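Local coordinates for putative extracellular solute-binding protein (Bordetella bronchiseptica, PDB 4P56), which binds mandelate and probably delivers it to a TRAP-type membrane transporter as its periplasmic solute-binding component, at residues Ser33-Pro36 with Pro37-Val41. Sequence-based numbering, arbitrary orientation.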
loop_
_atom_site.group_PDB
_atom_site.type_symbol
_atom_site.label_atom_id
_atom_site.label_comp_id
_atom_site.label_asym_id
_atom_site.label_seq_id
_atom_site.Cartn_x
_atom_site.Cartn_y
_atom_site.Cartn_z
ATOM N N SER A 33 -2.648 -15.183 2.673
ATOM C CA SER A 33 -2.362 -13.864 3.229
ATOM C C SER A 33 -1.095 -13.847 4.087
ATOM O O SER A 33 -0.863 -14.766 4.892
ATOM C CB SER A 33 -3.525 -13.433 4.103
ATOM O OG SER A 33 -3.146 -12.309 4.859
ATOM N N TRP A 34 -0.284 -12.809 3.921
ATOM C CA TRP A 34 0.928 -12.658 4.719
ATOM C C TRP A 34 0.684 -11.665 5.862
ATOM O O TRP A 34 1.606 -11.297 6.577
ATOM C CB TRP A 34 2.116 -12.234 3.851
ATOM C CG TRP A 34 1.845 -11.159 2.805
ATOM C CD1 TRP A 34 1.385 -11.354 1.539
ATOM C CD2 TRP A 34 2.008 -9.731 2.948
ATOM N NE1 TRP A 34 1.267 -10.158 0.878
ATOM C CE2 TRP A 34 1.648 -9.146 1.724
ATOM C CE3 TRP A 34 2.424 -8.903 3.995
ATOM C CZ2 TRP A 34 1.677 -7.758 1.509
ATOM C CZ3 TRP A 34 2.459 -7.529 3.782
ATOM C CH2 TRP A 34 2.080 -6.972 2.558
ATOM N N LEU A 35 -0.579 -11.251 6.020
ATOM C CA LEU A 35 -1.022 -10.448 7.168
ATOM C C LEU A 35 -1.922 -11.265 8.092
ATOM O O LEU A 35 -2.592 -12.178 7.641
ATOM C CB LEU A 35 -1.796 -9.240 6.679
ATOM C CG LEU A 35 -0.944 -8.228 5.904
ATOM C CD1 LEU A 35 -1.809 -7.092 5.323
ATOM C CD2 LEU A 35 0.151 -7.663 6.823
ATOM N N PRO A 36 -1.956 -10.917 9.382
ATOM C CA PRO A 36 -2.856 -11.604 10.311
ATOM C C PRO A 36 -4.288 -11.509 9.811
ATOM O O PRO A 36 -4.626 -10.516 9.160
ATOM C CB PRO A 36 -2.725 -10.787 11.599
ATOM C CG PRO A 36 -1.506 -10.021 11.465
ATOM C CD PRO A 36 -1.270 -9.783 10.018
ATOM N N PRO A 37 -5.124 -12.501 10.135
ATOM C CA PRO A 37 -6.511 -12.513 9.646
ATOM C C PRO A 37 -7.353 -11.384 10.233
ATOM O O PRO A 37 -8.389 -11.036 9.666
ATOM C CB PRO A 37 -7.064 -13.868 10.126
ATOM C CG PRO A 37 -5.940 -14.621 10.719
ATOM C CD PRO A 37 -4.823 -13.651 11.004
ATOM N N THR A 38 -6.905 -10.818 11.349
ATOM C CA THR A 38 -7.602 -9.696 11.974
ATOM C C THR A 38 -7.257 -8.341 11.298
ATOM O O THR A 38 -7.936 -7.336 11.516
ATOM C CB THR A 38 -7.247 -9.646 13.467
ATOM O OG1 THR A 38 -5.838 -9.841 13.616
ATOM C CG2 THR A 38 -7.958 -10.764 14.217
ATOM N N HIS A 39 -6.211 -8.307 10.472
ATOM C CA HIS A 39 -5.830 -7.060 9.798
ATOM C C HIS A 39 -6.922 -6.536 8.863
ATOM O O HIS A 39 -7.672 -7.309 8.270
ATOM C CB HIS A 39 -4.524 -7.220 9.013
ATOM C CG HIS A 39 -3.929 -5.916 8.576
ATOM N ND1 HIS A 39 -4.260 -5.313 7.387
ATOM C CD2 HIS A 39 -3.057 -5.080 9.188
ATOM C CE1 HIS A 39 -3.587 -4.182 7.263
ATOM N NE2 HIS A 39 -2.851 -4.015 8.347
ATOM N N ALA A 40 -7.010 -5.221 8.727
ATOM C CA ALA A 40 -8.000 -4.611 7.837
ATOM C C ALA A 40 -8.096 -5.285 6.459
ATOM O O ALA A 40 -9.190 -5.550 5.945
ATOM C CB ALA A 40 -7.674 -3.181 7.636
ATOM N N VAL A 41 -6.952 -5.427 5.818
ATOM C CA VAL A 41 -6.861 -6.059 4.515
ATOM C C VAL A 41 -7.574 -7.405 4.442
ATOM O O VAL A 41 -8.196 -7.724 3.429
ATOM C CB VAL A 41 -5.406 -6.271 4.107
ATOM C CG1 VAL A 41 -5.353 -7.000 2.772
ATOM C CG2 VAL A 41 -4.692 -4.934 3.994
#
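Pro36 and His39 close a type I beta turn at the end of the loop between strand 28-31 and helix 40-56, with His39 as the N-cap. The turn lies beside the (R)-mandelate pocket of this family 7 solute-binding protein.

Two hydrogen bonds of His39, one through its backbone and one through its ring, shape the entry to the helix. Its backbone N donates to Pro36 O at 3.0 Å, the N-H...O angle 155°, and approaches from above the carbonyl plane. Its side chain caps the helix: Val41 N donates to His39 ND1 at 3.1 Å, from a position tilted 24° out of the ring plane. With CG anti to the backbone N (chi1 -167°), ND1 is brought to the Val41 amide, which lies in the first helical turn, where no preceding turn supplies a carbonyl; Val41 CA sits at the ring edge, in its plane. ND1 as acceptor is consistent with a proton on NE2, which is hydrogen-bonded to Glu212 OE1. Bonds at both ring nitrogens restrict rotation of the imidazole, which touches (R)-mandelate; Trp274 meets the same ring at a steep angle.

Apolar contacts centre on one methyl. Leu35 CD1 lies over a face of the His39 imidazole, offset toward its rim, in a CH-pi contact 4.0 Å from the ring centroid. The same methyl meets Val41 CG2 at 3.8 Å, the two side chains crossing at about a right angle, while Phe89 of strand 87-91 touches both Leu35 and Val41. The prolines at the first two turn positions are both exposed, and Thr38 OG1 comes within 3.8 Å of Pro36 CB across the turn.

Before the turn, Trp34, another mandelate contact, donates through NE1 to Phe89 O. The carbonyl preceding Pro36 is held from within the loop: Ser33 OG donates to Leu35 O at 2.8 Å, tilted 17° from the carbonyl plane.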